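PDB 3L76: aspartokinase from Synechocystis, which probably catalyses the ATP-dependent phosphorylation of L-aspartate to 4-phospho-L-aspartate, and binds lysine and threonine at its regulatory ACT domains. Local coordinates for residues Arg450-Arg455 / Arg491-Met496; Ile386-Thr391 / Ile477-Cys482; Pro178-Thr183 / Gln192-Ile197. All blocks are in the same frame, centred on the assembly; numbering follows the deposited sequence.

Contact 1 of 3, residues Arg450-Arg455 / Arg491-Met496; sequences RHVPDR and RDIAFM. With THR (threonine), chain D.
Asp454 and Arg491 form a salt bridge with their flat groups nearly perpendicular, the carboxylate turned 85° from the guanidinium. Arg491 NE donates to Asp454 OD1 at 3.1 Å; the acceptor lies in the guanidinium plane, but the donor stands well above the carboxylate. Arg491 NH2 adds a weak bond to Asp454 OD2 (3.0 Å), and NH1 turns to the backbone O of Ser479. The side chain of Asp454 leaves the backbone toward Arg491, and CG is anti to the backbone N (chi1 -172°).

A second salt bridge joins Arg450 and Asp492: Arg450 NH1 reaches Asp492 OD2 at 3.0 Å, in the guanidinium plane, and also binds the backbone O of His307. The other oxygen, Asp492 OD1, accepts the backbone N of His451 (2.9 Å).

Backbone bonds run both ways between Val452 and Arg491, the antiparallel hydrogen-bonded pair where strand 437-453 meets strand 490-498 inside an ACT domain. Val452 N binds Arg491 O at 2.8 Å, and Arg491 N returns a bond to Val452 O.

Apolar contact is small. Val452 CG2 packs on Ile493 CD1 (3.8 Å); both residues bring methyls to CG2 of the bound threonine, and both also touch helix 458-468.

The ligand's ammonium N donates to Asp454 OD1 at 2.7 Å. Since Arg491, Arg481 and Asn385 also hold this carboxylate, it is fixed in position before the ligand's amino group, and the cationic neighbours would be expected to keep it ionised; Arg491 thus acts as a second-shell residue of the threonine pocket.

Contact 2 of 3, residues Ile386-Thr391 / Ile477-Cys482; sequences IEMIST and IQSQRC. With THR (threonine), chain D.
Three oxygens crowd round the two N-H groups of Gln478 NE2, so at least one N-H must be shared: Glu387 O takes the straight bond at 2.9 Å (166°), Ile386 O a weak one, and OG1 of the bound threonine the third. Glu387 O lies in the plane of the amide, whereas NE2 stands above the plane of that carbonyl. The amide also accepts: threonine OG1 donates to Gln478 OE1 at 2.7 Å. CG is anti to the backbone N (chi1 174°) and the chain runs extended beyond it, crossing Ile389 obliquely, with Ile389 CD1 3.4 Å from Gln478 OE1.

Behind it, Ile389 and Gln478 are an antiparallel hydrogen-bonded pair, Ile389 N meeting Gln478 O at 2.9 Å. Strand 388-391 of one ACT domain is thereby joined to strand 475-479 of the next. A classic beta bulge sets Glu387 and Met388 opposite Val399 of strand 395-401. Met388 SD lies 3.4 Å from Gln480 NE2, which donates to Ser479 OG while its OE1 takes Lys272.

Ile386 binds the ligand's N and O through its backbone, while from the other ACT domain Gln478 takes the hydroxyl and Asp454 shares the ammonium, consistent with an effector site between the two domains.

Contact 3 of 3, residues Pro178-Thr183 / Gln192-Ile197; sequences PGILTT and QLMAEI
Over one face of the Gly179-Ile180 peptide plane lies a methyl of Leu193, its CD1 3.6 Å from Gly179 C. The other methyl, CD2, meets the proline ring of Pro178 at CB (3.5 Å). CG of Leu193 is anti to its backbone N (chi1 -174°), and the fork beyond it spans both groups. Met194 N donates to Ile180 O at 2.8 Å, nearly along the C=O axis. Leu181 CD2 lies against the backbone of Leu193, 3.6 Å from its CA.

Leu181 and Leu193 form a single backbone bridge. It closes a loop within the amino acid kinase domain, on the connection from strand 170-175 to strand 196-198. Beyond the bridge Thr182 grips Gln192 twice: Thr182 N binds Gln192 O (3.0 Å), and Gln192 N donates to Thr182 OG1 at 3.0 Å. That hydroxyl also bonds His585 of helix 577-587, in the last ACT domain, so the loop reaches the regulatory part of the chain.

On the buried side the extended Met194 runs past Ile180, its SD 3.9 Å from Ile180 CG2, and ends with CE beside Thr182 CA. Thr240 OG1 bonds both Ile180 N and Met194 O.

Overall arrangement
Contacts 1 and 2 are neighbours, centres 8 Å apart, and share a bound threonine: contact 1 pairs strands within one ACT domain, contact 2 joins that domain to the preceding one. Strands 475-479 and 490-498 run side by side, linked by hydrogen bonds from Ile477 N to Ala494 O and from Arg491 NH1 to Ser479 O. Contact 2 is the more buried and relies on amide and backbone bonds; contact 1, only partly buried, adds two salt bridges to its backbone pair. Contact 3 lies in the kinase domain on the opposite side of the chain's centre, about 17 Å from either at nearest atoms. It is a loop closure with surface leucines, lacking charge pairs and ligand.

Contact 1 of 3, residues Arg450-Arg455 / Arg491-Met496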
loop_
_atom_site.group_PDB
_atom_site.type_symbol
_atom_site.label_atom_id
_atom_site.label_comp_id
_atom_site.label_asym_id
_atom_site.label_seq_id
_atom_site.Cartn_x
_atom_site.Cartn_y
_atom_site.Cartn_z
ATOM N N ARG A 450 -27.164 -21.123 -39.244
ATOM C CA ARG A 450 -27.629 -22.198 -40.122
ATOM C C ARG A 450 -26.661 -22.450 -41.281
ATOM O O ARG A 450 -26.167 -21.512 -41.899
ATOM C CB ARG A 450 -29.008 -21.862 -40.709
ATOM C CG ARG A 450 -30.163 -21.653 -39.721
ATOM C CD ARG A 450 -30.762 -22.951 -39.261
ATOM N NE ARG A 450 -31.972 -22.739 -38.478
ATOM C CZ ARG A 450 -32.598 -23.712 -37.819
ATOM N NH1 ARG A 450 -32.115 -24.943 -37.854
ATOM N NH2 ARG A 450 -33.698 -23.458 -37.121
ATOM N N HIS A 451 -26.389 -23.720 -41.559
ATOM C CA HIS A 451 -25.693 -24.113 -42.783
ATOM C C HIS A 451 -24.227 -23.716 -42.886
ATOM O O HIS A 451 -23.806 -23.155 -43.894
ATOM C CB HIS A 451 -26.449 -23.615 -44.020
ATOM C CG HIS A 451 -27.740 -24.328 -44.251
ATOM N ND1 HIS A 451 -27.949 -25.627 -43.844
ATOM C CD2 HIS A 451 -28.888 -23.932 -44.840
ATOM C CE1 HIS A 451 -29.169 -25.999 -44.177
ATOM N NE2 HIS A 451 -29.759 -24.990 -44.785
ATOM N N VAL A 452 -23.448 -24.040 -41.863
ATOM C CA VAL A 452 -22.015 -23.804 -41.918
ATOM C C VAL A 452 -21.416 -24.921 -42.743
ATOM O O VAL A 452 -21.675 -26.099 -42.474
ATOM C CB VAL A 452 -21.379 -23.776 -40.493
ATOM C CG1 VAL A 452 -19.869 -23.625 -40.567
ATOM C CG2 VAL A 452 -21.968 -22.659 -39.653
ATOM N N PRO A 453 -20.635 -24.560 -43.771
ATOM C CA PRO A 453 -19.939 -25.565 -44.586
ATOM C C PRO A 453 -19.160 -26.531 -43.699
ATOM O O PRO A 453 -18.359 -26.098 -42.864
ATOM C CB PRO A 453 -18.969 -24.725 -45.429
ATOM C CG PRO A 453 -19.614 -23.377 -45.519
ATOM C CD PRO A 453 -20.313 -23.185 -44.189
ATOM N N ASP A 454 -19.415 -27.824 -43.863
ATOM C CA ASP A 454 -18.788 -28.827 -43.021
ATOM C C ASP A 454 -17.351 -29.141 -43.493
ATOM O O ASP A 454 -17.057 -30.226 -43.990
ATOM C CB ASP A 454 -19.662 -30.090 -42.931
ATOM C CG ASP A 454 -19.135 -31.090 -41.903
ATOM O OD1 ASP A 454 -18.495 -30.634 -40.946
ATOM O OD2 ASP A 454 -19.347 -32.315 -42.033
ATOM N N ARG A 455 -16.468 -28.166 -43.331
ATOM C CA ARG A 455 -15.060 -28.310 -43.693
ATOM C C ARG A 455 -14.205 -27.616 -42.647
ATOM O O ARG A 455 -14.679 -26.709 -41.969
ATOM C CB ARG A 455 -14.792 -27.702 -45.073
ATOM C CG ARG A 455 -15.282 -26.265 -45.220
ATOM C CD ARG A 455 -14.947 -25.714 -46.589
ATOM N NE ARG A 455 -15.943 -24.757 -47.056
ATOM C CZ ARG A 455 -15.643 -23.592 -47.614
ATOM N NH1 ARG A 455 -14.374 -23.246 -47.759
ATOM N NH2 ARG A 455 -16.603 -22.777 -48.020
ATOM N N ARG A 491 -23.465 -28.132 -41.502
ATOM C CA ARG A 491 -24.111 -28.388 -40.222
ATOM C C ARG A 491 -24.542 -27.041 -39.653
ATOM O O ARG A 491 -23.976 -26.026 -40.006
ATOM C CB ARG A 491 -23.145 -29.077 -39.250
ATOM C CG ARG A 491 -22.541 -30.384 -39.725
ATOM C CD ARG A 491 -21.542 -30.962 -38.698
ATOM N NE ARG A 491 -20.725 -32.006 -39.309
ATOM C CZ ARG A 491 -20.964 -33.308 -39.202
ATOM N NH1 ARG A 491 -21.976 -33.741 -38.461
ATOM N NH2 ARG A 491 -20.179 -34.178 -39.828
ATOM N N ASP A 492 -25.555 -27.042 -38.798
ATOM C CA ASP A 492 -25.935 -25.864 -38.051
ATOM C C ASP A 492 -25.063 -25.782 -36.817
ATOM O O ASP A 492 -24.682 -26.807 -36.252
ATOM C CB ASP A 492 -27.399 -25.953 -37.629
ATOM C CG ASP A 492 -28.352 -25.891 -38.800
ATOM O OD1 ASP A 492 -27.928 -25.470 -39.901
ATOM O OD2 ASP A 492 -29.532 -26.255 -38.605
ATOM N N ILE A 493 -24.746 -24.561 -36.402
ATOM C CA ILE A 493 -23.996 -24.346 -35.178
ATOM C C ILE A 493 -24.796 -23.416 -34.297
ATOM O O ILE A 493 -25.085 -22.298 -34.692
ATOM C CB ILE A 493 -22.597 -23.719 -35.447
ATOM C CG1 ILE A 493 -21.734 -24.662 -36.283
ATOM C CG2 ILE A 493 -21.881 -23.372 -34.127
ATOM C CD1 ILE A 493 -20.322 -24.147 -36.521
ATOM N N ALA A 494 -25.165 -23.886 -33.110
ATOM C CA ALA A 494 -25.812 -23.044 -32.117
ATOM C C ALA A 494 -24.846 -22.717 -30.967
ATOM O O ALA A 494 -24.008 -23.539 -30.589
ATOM C CB ALA A 494 -27.065 -23.730 -31.582
ATOM N N PHE A 495 -24.972 -21.520 -30.404
ATOM C CA PHE A 495 -24.136 -21.139 -29.277
ATOM C C PHE A 495 -24.868 -20.120 -28.435
ATOM O O PHE A 495 -25.851 -19.550 -28.880
ATOM C CB PHE A 495 -22.781 -20.590 -29.742
ATOM C CG PHE A 495 -22.865 -19.277 -30.468
ATOM C CD1 PHE A 495 -23.097 -19.239 -31.834
ATOM C CD2 PHE A 495 -22.694 -18.076 -29.790
ATOM C CE1 PHE A 495 -23.173 -18.019 -32.515
ATOM C CE2 PHE A 495 -22.771 -16.860 -30.470
ATOM C CZ PHE A 495 -23.010 -16.834 -31.834
ATOM N N MET A 496 -24.397 -19.897 -27.216
ATOM C CA MET A 496 -25.058 -18.953 -26.328
ATOM C C MET A 496 -24.109 -17.893 -25.810
ATOM O O MET A 496 -22.940 -18.168 -25.538
ATOM C CB MET A 496 -25.744 -19.673 -25.171
ATOM C CG MET A 496 -26.967 -20.457 -25.598
ATOM S SD MET A 496 -27.466 -21.631 -24.343
ATOM C CE MET A 496 -26.849 -23.161 -25.015
HETATM N N THR D . -16.839 -28.913 -39.740
HETATM C CA THR D . -16.655 -27.484 -39.495
HETATM C C THR D . -15.263 -27.235 -38.940
HETATM O O THR D . -14.539 -28.191 -38.605
HETATM C CB THR D . -17.684 -26.921 -38.505
HETATM O OG1 THR D . -17.555 -27.601 -37.245
HETATM C CG2 THR D . -19.115 -27.079 -39.056
HETATM O OXT THR D . -14.854 -26.070 -38.833
#

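Contact 2 of 3, residues Ile386-Thr391 / Ile477-Cys482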
loop_
_atom_site.group_PDB
_atom_site.type_symbol
_atom_site.label_atom_id
_atom_site.label_comp_id
_atom_site.label_asym_id
_atom_site.label_seq_id
_atom_site.Cartn_x
_atom_site.Cartn_y
_atom_site.Cartn_z
ATOM N N ILE A 386 -14.148 -30.897 -37.641
ATOM C CA ILE A 386 -14.953 -31.103 -36.445
ATOM C C ILE A 386 -16.366 -31.548 -36.832
ATOM O O ILE A 386 -17.074 -30.838 -37.530
ATOM C CB ILE A 386 -15.042 -29.811 -35.611
ATOM C CG1 ILE A 386 -13.641 -29.255 -35.345
ATOM C CG2 ILE A 386 -15.850 -30.063 -34.323
ATOM C CD1 ILE A 386 -13.622 -27.879 -34.736
ATOM N N GLU A 387 -16.774 -32.711 -36.345
ATOM C CA GLU A 387 -18.061 -33.288 -36.693
ATOM C C GLU A 387 -19.133 -32.846 -35.719
ATOM O O GLU A 387 -20.149 -32.302 -36.116
ATOM C CB GLU A 387 -17.971 -34.814 -36.751
ATOM C CG GLU A 387 -16.994 -35.307 -37.795
ATOM C CD GLU A 387 -17.012 -36.813 -37.985
ATOM O OE1 GLU A 387 -17.942 -37.476 -37.478
ATOM O OE2 GLU A 387 -16.082 -37.327 -38.645
ATOM N N MET A 388 -18.893 -33.064 -34.436
ATOM C CA MET A 388 -19.824 -32.630 -33.418
ATOM C C MET A 388 -19.140 -31.802 -32.321
ATOM O O MET A 388 -17.926 -31.887 -32.135
ATOM C CB MET A 388 -20.526 -33.844 -32.818
ATOM C CG MET A 388 -21.424 -34.565 -33.802
ATOM S SD MET A 388 -22.658 -35.590 -32.975
ATOM C CE MET A 388 -21.627 -36.886 -32.301
ATOM N N ILE A 389 -19.939 -31.033 -31.583
ATOM C CA ILE A 389 -19.442 -30.181 -30.513
ATOM C C ILE A 389 -20.378 -30.133 -29.326
ATOM O O ILE A 389 -21.583 -29.979 -29.492
ATOM C CB ILE A 389 -19.187 -28.701 -30.978
ATOM C CG1 ILE A 389 -18.272 -28.658 -32.198
ATOM C CG2 ILE A 389 -18.543 -27.865 -29.849
ATOM C CD1 ILE A 389 -18.166 -27.286 -32.827
ATOM N N SER A 390 -19.804 -30.225 -28.128
ATOM C CA SER A 390 -20.571 -30.189 -26.892
ATOM C C SER A 390 -19.761 -29.515 -25.782
ATOM O O SER A 390 -18.632 -29.935 -25.467
ATOM C CB SER A 390 -20.947 -31.608 -26.468
ATOM O OG SER A 390 -21.752 -31.607 -25.308
ATOM N N THR A 391 -20.335 -28.468 -25.194
ATOM C CA THR A 391 -19.714 -27.794 -24.065
ATOM C C THR A 391 -20.337 -28.110 -22.702
ATOM O O THR A 391 -21.544 -28.338 -22.574
ATOM C CB THR A 391 -19.673 -26.264 -24.238
ATOM O OG1 THR A 391 -20.999 -25.764 -24.453
ATOM C CG2 THR A 391 -18.782 -25.893 -25.398
ATOM N N ILE A 477 -23.028 -25.913 -29.454
ATOM C CA ILE A 477 -23.581 -27.220 -29.789
ATOM C C ILE A 477 -23.646 -27.419 -31.292
ATOM O O ILE A 477 -24.143 -26.577 -32.039
ATOM C CB ILE A 477 -24.975 -27.392 -29.227
ATOM C CG1 ILE A 477 -25.022 -26.908 -27.771
ATOM C CG2 ILE A 477 -25.387 -28.827 -29.330
ATOM C CD1 ILE A 477 -26.402 -27.036 -27.118
ATOM N N GLN A 478 -23.111 -28.542 -31.736
ATOM C CA GLN A 478 -23.090 -28.858 -33.150
ATOM C C GLN A 478 -23.306 -30.355 -33.294
ATOM O O GLN A 478 -22.631 -31.155 -32.640
ATOM C CB GLN A 478 -21.770 -28.410 -33.788
ATOM C CG GLN A 478 -21.610 -28.826 -35.238
ATOM C CD GLN A 478 -20.245 -28.478 -35.785
ATOM O OE1 GLN A 478 -19.842 -27.317 -35.785
ATOM N NE2 GLN A 478 -19.525 -29.488 -36.264
ATOM N N SER A 479 -24.272 -30.737 -34.128
ATOM C CA SER A 479 -24.648 -32.143 -34.231
ATOM C C SER A 479 -24.548 -32.684 -35.659
ATOM O O SER A 479 -23.456 -32.786 -36.220
ATOM C CB SER A 479 -26.037 -32.370 -33.636
ATOM O OG SER A 479 -26.281 -33.749 -33.462
ATOM N N GLN A 480 -25.681 -33.016 -36.260
ATOM C CA GLN A 480 -25.647 -33.703 -37.556
ATOM C C GLN A 480 -25.426 -32.782 -38.755
ATOM O O GLN A 480 -25.525 -31.556 -38.658
ATOM C CB GLN A 480 -26.920 -34.534 -37.742
ATOM C CG GLN A 480 -27.132 -35.576 -36.616
ATOM C CD GLN A 480 -25.851 -36.349 -36.341
ATOM O OE1 GLN A 480 -25.454 -37.217 -37.118
ATOM N NE2 GLN A 480 -25.190 -36.024 -35.241
ATOM N N ARG A 481 -25.108 -33.382 -39.893
ATOM C CA ARG A 481 -25.214 -32.666 -41.160
ATOM C C ARG A 481 -26.671 -32.289 -41.455
ATOM O O ARG A 481 -27.599 -33.047 -41.160
ATOM C CB ARG A 481 -24.643 -33.493 -42.295
ATOM C CG ARG A 481 -23.142 -33.618 -42.199
ATOM C CD ARG A 481 -22.544 -34.363 -43.367
ATOM N NE ARG A 481 -21.141 -34.014 -43.562
ATOM C CZ ARG A 481 -20.372 -34.506 -44.529
ATOM N NH1 ARG A 481 -20.869 -35.375 -45.401
ATOM N NH2 ARG A 481 -19.102 -34.125 -44.629
ATOM N N CYS A 482 -26.857 -31.093 -41.998
ATOM C CA CYS A 482 -28.176 -30.603 -42.406
ATOM C C CYS A 482 -28.779 -31.484 -43.510
ATOM O O CYS A 482 -28.079 -31.878 -44.450
ATOM C CB CYS A 482 -28.052 -29.182 -42.965
ATOM S SG CYS A 482 -27.267 -28.021 -41.900
HETATM N N THR D . -16.839 -28.913 -39.740
HETATM C CA THR D . -16.655 -27.484 -39.495
HETATM C C THR D . -15.263 -27.235 -38.940
HETATM O O THR D . -14.539 -28.191 -38.605
HETATM C CB THR D . -17.684 -26.921 -38.505
HETATM O OG1 THR D . -17.555 -27.601 -37.245
HETATM C CG2 THR D . -19.115 -27.079 -39.056
HETATM O OXT THR D . -14.854 -26.070 -38.833
#

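Contact 3 of 3, residues Pro178-Thr183 / Gln192-Ile197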
loop_
_atom_site.group_PDB
_atom_site.type_symbol
_atom_site.label_atom_id
_atom_site.label_comp_id
_atom_site.label_asym_id
_atom_site.label_seq_id
_atom_site.Cartn_x
_atom_site.Cartn_y
_atom_site.Cartn_z
ATOM N N PRO A 178 -22.502 -20.639 4.731
ATOM C CA PRO A 178 -22.329 -21.920 5.425
ATOM C C PRO A 178 -21.628 -22.969 4.564
ATOM O O PRO A 178 -21.085 -23.937 5.100
ATOM C CB PRO A 178 -23.770 -22.374 5.687
ATOM C CG PRO A 178 -24.623 -21.176 5.422
ATOM C CD PRO A 178 -23.905 -20.403 4.376
ATOM N N GLY A 179 -21.652 -22.779 3.247
ATOM C CA GLY A 179 -21.025 -23.702 2.322
ATOM C C GLY A 179 -21.689 -23.657 0.961
ATOM O O GLY A 179 -22.190 -22.614 0.540
ATOM N N ILE A 180 -21.693 -24.794 0.272
ATOM C CA ILE A 180 -22.295 -24.895 -1.051
ATOM C C ILE A 180 -23.681 -25.522 -0.971
ATOM O O ILE A 180 -23.855 -26.583 -0.371
ATOM C CB ILE A 180 -21.438 -25.744 -1.981
ATOM C CG1 ILE A 180 -19.973 -25.335 -1.870
ATOM C CG2 ILE A 180 -21.929 -25.624 -3.417
ATOM C CD1 ILE A 180 -19.704 -23.905 -2.277
ATOM N N LEU A 181 -24.665 -24.867 -1.578
ATOM C CA LEU A 181 -26.020 -25.414 -1.617
ATOM C C LEU A 181 -26.266 -26.260 -2.870
ATOM O O LEU A 181 -25.513 -26.177 -3.836
ATOM C CB LEU A 181 -27.050 -24.290 -1.514
ATOM C CG LEU A 181 -26.902 -23.446 -0.243
ATOM C CD1 LEU A 181 -27.752 -22.178 -0.281
ATOM C CD2 LEU A 181 -27.237 -24.279 0.969
ATOM N N THR A 182 -27.313 -27.084 -2.834
ATOM C CA THR A 182 -27.680 -27.947 -3.958
ATOM C C THR A 182 -28.190 -27.150 -5.148
ATOM O O THR A 182 -28.139 -27.614 -6.292
ATOM C CB THR A 182 -28.758 -28.965 -3.572
ATOM O OG1 THR A 182 -29.802 -28.302 -2.850
ATOM C CG2 THR A 182 -28.164 -30.070 -2.722
ATOM N N THR A 183 -28.698 -25.955 -4.872
ATOM C CA THR A 183 -29.098 -25.054 -5.941
ATOM C C THR A 183 -29.333 -23.648 -5.406
ATOM O O THR A 183 -29.043 -23.362 -4.243
ATOM C CB THR A 183 -30.343 -25.562 -6.688
ATOM O OG1 THR A 183 -30.460 -24.867 -7.929
ATOM C CG2 THR A 183 -31.595 -25.336 -5.865
ATOM N N GLN A 192 -30.609 -27.599 -0.039
ATOM C CA GLN A 192 -29.958 -28.159 1.136
ATOM C C GLN A 192 -28.460 -27.846 1.111
ATOM O O GLN A 192 -27.879 -27.667 0.037
ATOM C CB GLN A 192 -30.190 -29.672 1.164
ATOM C CG GLN A 192 -29.884 -30.347 2.488
ATOM C CD GLN A 192 -30.204 -31.828 2.450
ATOM O OE1 GLN A 192 -30.217 -32.440 1.380
ATOM N NE2 GLN A 192 -30.470 -32.412 3.614
ATOM N N LEU A 193 -27.839 -27.775 2.290
ATOM C CA LEU A 193 -26.405 -27.511 2.385
ATOM C C LEU A 193 -25.624 -28.792 2.135
ATOM O O LEU A 193 -25.852 -29.802 2.790
ATOM C CB LEU A 193 -26.035 -26.902 3.744
ATOM C CG LEU A 193 -24.596 -26.433 3.992
ATOM C CD1 LEU A 193 -24.096 -25.508 2.898
ATOM C CD2 LEU A 193 -24.518 -25.728 5.336
ATOM N N MET A 194 -24.712 -28.749 1.169
ATOM C CA MET A 194 -23.915 -29.920 0.840
ATOM C C MET A 194 -22.907 -30.180 1.936
ATOM O O MET A 194 -22.237 -29.258 2.416
ATOM C CB MET A 194 -23.161 -29.716 -0.470
ATOM C CG MET A 194 -24.031 -29.453 -1.677
ATOM S SD MET A 194 -23.055 -29.355 -3.183
ATOM C CE MET A 194 -24.328 -29.012 -4.396
ATOM N N ALA A 195 -22.789 -31.440 2.331
ATOM C CA ALA A 195 -21.706 -31.818 3.235
ATOM C C ALA A 195 -20.416 -31.972 2.432
ATOM O O ALA A 195 -19.369 -31.440 2.800
ATOM C CB ALA A 195 -22.041 -33.109 3.964
ATOM N N GLU A 196 -20.524 -32.695 1.321
ATOM C CA GLU A 196 -19.390 -33.008 0.466
ATOM C C GLU A 196 -19.696 -32.673 -0.974
ATOM O O GLU A 196 -20.828 -32.807 -1.422
ATOM C CB GLU A 196 -19.052 -34.500 0.536
ATOM C CG GLU A 196 -18.120 -34.884 1.670
ATOM C CD GLU A 196 -17.524 -36.264 1.482
ATOM O OE1 GLU A 196 -17.819 -36.895 0.444
ATOM O OE2 GLU A 196 -16.758 -36.709 2.368
ATOM N N ILE A 197 -18.673 -32.248 -1.702
ATOM C CA ILE A 197 -18.774 -32.099 -3.145
ATOM C C ILE A 197 -17.395 -32.364 -3.733
ATOM O O ILE A 197 -16.386 -32.042 -3.102
ATOM C CB ILE A 197 -19.275 -30.701 -3.556
ATOM C CG1 ILE A 197 -19.552 -30.668 -5.068
ATOM C CG2 ILE A 197 -18.261 -29.624 -3.176
ATOM C CD1 ILE A 197 -20.065 -29.338 -5.597
#